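Local coordinates for quinonprotein alcohol dehydrogenase-like protein (Bacteroides thetaiotaomicron VPI-5482, PDB 4R5O) that is of unknown function but binds calcium and joins an immunoglobulin-like beta-sandwich domain to a seven-bladed beta-propeller, at residues Glu269-Gln274 and Thr290-Asp295; Lys243-Val248 and Ile273-Ile278. One frame throughout, in Å; residues are numbered along the deposited sequence.

Contact 1: residues Glu269-Gln274 and Thr290-Asp295; sequences ELDIIQ and TLESAD
Strand 272-274 and strand 290-294 approach to 4.7 Å between axes at 71°, Ile273 lying against Glu292 and Gln274 against Ser293. They belong to successive antiparallel sheets of the seven-bladed beta-propeller, so the contact is a joint between neighbouring blades. One backbone bond crosses it, from Ser293 N to Ile273 O at 2.8 Å; side chains supply the rest. Glu292 leaves its strand with CG anti to the backbone N (chi1 -179°) and an extended chain, crossing Ile273 obliquely. Its OE2 takes the amide hydrogen of Ile273 N at 3.1 Å through the anti lone pair, in a nearly straight bond (169°). The other oxygen, OE1, pairs with Lys311 and Asn299, which fixes the turn of the carboxylate; the lysine probably also eases the nearness of Asp271, whose OD1 lies 4.5 Å from Glu292 OE2. An alanine in place of Glu292 would probably leave the Ile273 amide without its acceptor and Lys311 without its carboxylate mate. A branched aliphatic residue suits position 272: Ile272 CG2 rests on Glu292 CB at 3.8 Å and on Thr290 CG2 at 4.0 Å, while Val301, Ile303 and Leu309 close around the side chain. Ser293, small and polar, suits a position facing the other strand, and its OG accepts from Lys275 N. The long amide of Gln274 spans the joint: Asn239 holds OE1, and NE2 donates to Leu291 O at 3.2 Å, the acceptor close to the amide plane.

Contact 2: residues Lys243-Val248 and Ile273-Ile278; sequences KDESKV and IQKQKI
Ser246 and Gln274 form an antiparallel hydrogen-bonded pair: Ser246 N donates to Gln274 O at 2.9 Å, and Gln274 N returns a straighter bond (169°) to Ser246 O at 2.6 Å. The next pair, Lys247 with Ile273, is non-hydrogen-bonded, and its side chains lie on the other face. There the two run side by side, pointing the same way. Ile273 CD1 lies 3.7 Å from Lys247 CE, so the aliphatic part of the partly exposed lysine gives the isoleucine an apolar neighbour. Ile273 CG2 meets Glu245 CG at 3.6 Å, the methylene again doing the touching. Glu245 is extended alongside Lys275; Glu245 OE1 and Lys275 NZ, 4.3 Å apart, are beyond a salt bridge, yet their opposite charges probably attract weakly at this exposed edge. Beside Gln274, Val248 lies across the glutamine and sets CG2 against the amide, whose OE1 is held by Asn239 ND2; a compact branched residue suits this buried position. Farther out, Asp240 takes up Ser246 OG, while Thr241 OG1 bonds to Asp244 O where the chain enters the strand. Asn239 steadies the other segment, bonding through OD1 to Ile278 N. The pairing of strand 246-252 with the short strand 272-274 closes the outer side of an antiparallel blade of the beta-propeller.

How the contacts relate
Contacts 1 and 2 share Ile273 and Gln274, and their centres lie about 7 Å apart. Strand 272-274 thus stands between two partners: contact 2 joins it to strand 246-252 of one blade, and contact 1 to strand 288-294 of the next. Val248 extends the first pairing past the corner at Asp271, for its O lies 2.9 Å from Leu270 N and its N 3.0 Å from Ile272 O, both probable hydrogen bonds. On the outside, Glu269 OE1 packs against Lys247 CD at 3.4 Å. Contact 2 holds strand 272-274 within its blade, contact 1 links it to the next, and both lie away from the annotated calcium sites.

Contact 1: residues Glu269-Gln274 and Thr290-Asp295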
# COMPACT_ATOMS: atom_id res chain seq x y z
N GLU A 269 27.62 13.62 5.85
CA GLU A 269 27.86 12.44 5.01
C GLU A 269 28.51 11.34 5.81
O GLU A 269 29.30 11.61 6.72
CB GLU A 269 28.74 12.77 3.79
CG GLU A 269 28.11 13.68 2.75
CD GLU A 269 29.03 14.04 1.59
OE1 GLU A 269 30.26 13.83 1.71
OE2 GLU A 269 28.53 14.59 0.59
N LEU A 270 28.15 10.10 5.48
CA LEU A 270 28.74 8.86 5.97
C LEU A 270 29.60 8.30 4.86
O LEU A 270 29.29 8.56 3.70
CB LEU A 270 27.68 7.83 6.45
CG LEU A 270 26.92 8.12 7.75
CD1 LEU A 270 25.87 7.06 7.99
CD2 LEU A 270 27.87 8.18 8.95
N ASP A 271 30.67 7.57 5.19
CA ASP A 271 31.56 7.00 4.17
C ASP A 271 30.88 5.75 3.58
O ASP A 271 31.28 4.63 3.87
CB ASP A 271 32.96 6.70 4.75
CG ASP A 271 34.03 6.27 3.75
OD1 ASP A 271 33.86 6.53 2.52
OD2 ASP A 271 35.06 5.71 4.20
N ILE A 272 29.81 5.97 2.78
CA ILE A 272 29.01 4.95 2.09
C ILE A 272 28.70 5.50 0.71
O ILE A 272 27.77 6.30 0.56
CB ILE A 272 27.72 4.50 2.85
CG1 ILE A 272 27.98 4.14 4.33
CG2 ILE A 272 27.00 3.33 2.09
CD1 ILE A 272 26.78 4.10 5.21
N ILE A 273 29.51 5.11 -0.30
CA ILE A 273 29.34 5.53 -1.69
C ILE A 273 28.18 4.75 -2.29
O ILE A 273 28.18 3.53 -2.29
CB ILE A 273 30.63 5.35 -2.57
CG1 ILE A 273 31.98 5.77 -1.88
CG2 ILE A 273 30.45 5.84 -4.02
CD1 ILE A 273 32.11 7.12 -1.47
N GLN A 274 27.21 5.47 -2.84
CA GLN A 274 26.06 4.87 -3.50
C GLN A 274 25.96 5.43 -4.92
O GLN A 274 26.15 6.63 -5.14
CB GLN A 274 24.78 5.11 -2.69
CG GLN A 274 24.81 4.39 -1.33
CD GLN A 274 23.57 4.61 -0.51
OE1 GLN A 274 22.92 5.67 -0.58
NE2 GLN A 274 23.30 3.65 0.36
N THR A 290 22.78 -0.98 4.95
CA THR A 290 22.55 -0.53 3.59
C THR A 290 23.67 -1.14 2.75
O THR A 290 24.43 -1.95 3.26
CB THR A 290 22.43 1.00 3.50
OG1 THR A 290 21.92 1.35 2.21
CG2 THR A 290 23.75 1.74 3.81
N LEU A 291 23.74 -0.79 1.48
CA LEU A 291 24.79 -1.24 0.56
C LEU A 291 25.62 -0.07 0.07
O LEU A 291 25.13 1.07 -0.05
CB LEU A 291 24.22 -2.00 -0.66
CG LEU A 291 23.37 -3.24 -0.44
CD1 LEU A 291 22.98 -3.78 -1.76
CD2 LEU A 291 24.10 -4.31 0.35
N GLU A 292 26.87 -0.37 -0.25
CA GLU A 292 27.83 0.56 -0.82
C GLU A 292 28.22 0.01 -2.16
O GLU A 292 28.37 -1.20 -2.32
CB GLU A 292 29.03 0.74 0.13
CG GLU A 292 30.07 1.72 -0.39
CD GLU A 292 31.23 1.96 0.54
OE1 GLU A 292 31.76 0.97 1.09
OE2 GLU A 292 31.64 3.13 0.67
N SER A 293 28.35 0.90 -3.15
CA SER A 293 28.71 0.50 -4.50
C SER A 293 30.22 0.28 -4.57
O SER A 293 30.98 1.09 -4.07
CB SER A 293 28.23 1.54 -5.51
OG SER A 293 26.80 1.62 -5.48
N ALA A 294 30.63 -0.90 -5.07
CA ALA A 294 32.04 -1.32 -5.23
C ALA A 294 32.29 -1.75 -6.69
O ALA A 294 31.33 -1.99 -7.44
CB ALA A 294 32.38 -2.45 -4.25
N ASP A 295 33.57 -1.81 -7.09
CA ASP A 295 33.98 -2.13 -8.46
C ASP A 295 33.52 -3.53 -8.90
O ASP A 295 32.87 -3.65 -9.95
CB ASP A 295 35.52 -2.03 -8.62
CG ASP A 295 36.14 -0.66 -8.44
OD1 ASP A 295 35.46 0.35 -8.72
OD2 ASP A 295 37.36 -0.59 -8.14

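Contact 2: residues Lys243-Val248 and Ile273-Ile278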
# COMPACT_ATOMS: atom_id res chain seq x y z
N LYS A 243 21.75 6.80 -9.78
CA LYS A 243 22.73 6.73 -10.87
C LYS A 243 24.08 7.36 -10.48
O LYS A 243 25.10 6.68 -10.50
CB LYS A 243 22.11 7.49 -12.06
CG LYS A 243 22.97 7.68 -13.31
CD LYS A 243 22.28 8.66 -14.31
CE LYS A 243 22.15 10.09 -13.81
NZ LYS A 243 21.35 10.93 -14.73
N ASP A 244 24.09 8.66 -10.13
CA ASP A 244 25.28 9.44 -9.81
C ASP A 244 25.91 9.02 -8.50
O ASP A 244 25.22 8.61 -7.57
CB ASP A 244 24.95 10.95 -9.75
CG ASP A 244 24.42 11.55 -11.06
OD1 ASP A 244 24.89 11.11 -12.15
OD2 ASP A 244 23.59 12.49 -10.99
N GLU A 245 27.24 9.15 -8.41
CA GLU A 245 28.02 8.84 -7.23
C GLU A 245 27.64 9.83 -6.14
O GLU A 245 27.66 11.05 -6.34
CB GLU A 245 29.53 8.86 -7.56
CG GLU A 245 30.45 8.55 -6.39
CD GLU A 245 31.94 8.53 -6.68
OE1 GLU A 245 32.33 8.17 -7.81
OE2 GLU A 245 32.73 8.81 -5.74
N SER A 246 27.19 9.29 -5.01
CA SER A 246 26.73 10.08 -3.87
C SER A 246 26.99 9.32 -2.59
O SER A 246 27.08 8.10 -2.63
CB SER A 246 25.23 10.41 -4.02
OG SER A 246 24.76 11.22 -2.97
N LYS A 247 27.13 10.04 -1.48
CA LYS A 247 27.31 9.41 -0.18
C LYS A 247 26.03 9.42 0.60
O LYS A 247 25.23 10.34 0.40
CB LYS A 247 28.41 10.11 0.62
CG LYS A 247 29.80 9.78 0.16
CD LYS A 247 30.79 10.56 0.95
CE LYS A 247 32.21 10.25 0.55
NZ LYS A 247 32.46 10.42 -0.91
N VAL A 248 25.83 8.42 1.50
CA VAL A 248 24.68 8.41 2.42
C VAL A 248 24.79 9.69 3.23
O VAL A 248 25.88 10.05 3.67
CB VAL A 248 24.59 7.13 3.32
CG1 VAL A 248 23.59 7.30 4.46
CG2 VAL A 248 24.24 5.90 2.50
N ILE A 273 29.51 5.11 -0.30
CA ILE A 273 29.34 5.53 -1.69
C ILE A 273 28.18 4.75 -2.29
O ILE A 273 28.18 3.53 -2.29
CB ILE A 273 30.63 5.35 -2.57
CG1 ILE A 273 31.98 5.77 -1.88
CG2 ILE A 273 30.45 5.84 -4.02
CD1 ILE A 273 32.11 7.12 -1.47
N GLN A 274 27.21 5.47 -2.84
CA GLN A 274 26.06 4.87 -3.50
C GLN A 274 25.96 5.43 -4.92
O GLN A 274 26.15 6.63 -5.14
CB GLN A 274 24.78 5.11 -2.69
CG GLN A 274 24.81 4.39 -1.33
CD GLN A 274 23.57 4.61 -0.51
OE1 GLN A 274 22.92 5.67 -0.58
NE2 GLN A 274 23.30 3.65 0.36
N LYS A 275 25.74 4.53 -5.88
CA LYS A 275 25.61 4.87 -7.30
C LYS A 275 24.28 4.35 -7.84
O LYS A 275 24.11 4.22 -9.05
CB LYS A 275 26.80 4.31 -8.10
CG LYS A 275 28.17 4.83 -7.69
CD LYS A 275 29.26 4.24 -8.57
CE LYS A 275 30.63 4.76 -8.21
NZ LYS A 275 31.68 4.16 -9.07
N GLN A 276 23.32 4.06 -6.94
CA GLN A 276 21.99 3.53 -7.26
C GLN A 276 21.03 3.64 -6.07
O GLN A 276 21.45 3.93 -4.95
CB GLN A 276 22.08 2.03 -7.68
CG GLN A 276 22.48 1.10 -6.51
CD GLN A 276 22.26 -0.35 -6.81
OE1 GLN A 276 22.85 -0.92 -7.74
NE2 GLN A 276 21.46 -0.99 -5.98
N LYS A 277 19.75 3.31 -6.31
CA LYS A 277 18.75 3.26 -5.26
C LYS A 277 18.93 2.03 -4.44
O LYS A 277 18.94 0.92 -4.99
CB LYS A 277 17.32 3.28 -5.82
CG LYS A 277 16.94 4.49 -6.59
CD LYS A 277 15.50 4.41 -6.91
CE LYS A 277 15.08 5.57 -7.75
NZ LYS A 277 13.61 5.59 -7.93
N ILE A 278 19.08 2.22 -3.13
CA ILE A 278 19.17 1.12 -2.16
C ILE A 278 18.58 1.65 -0.84
O ILE A 278 18.72 2.83 -0.51
CB ILE A 278 20.59 0.49 -1.99
CG1 ILE A 278 20.57 -0.81 -1.14
CG2 ILE A 278 21.59 1.48 -1.50
CD1 ILE A 278 19.65 -1.99 -1.61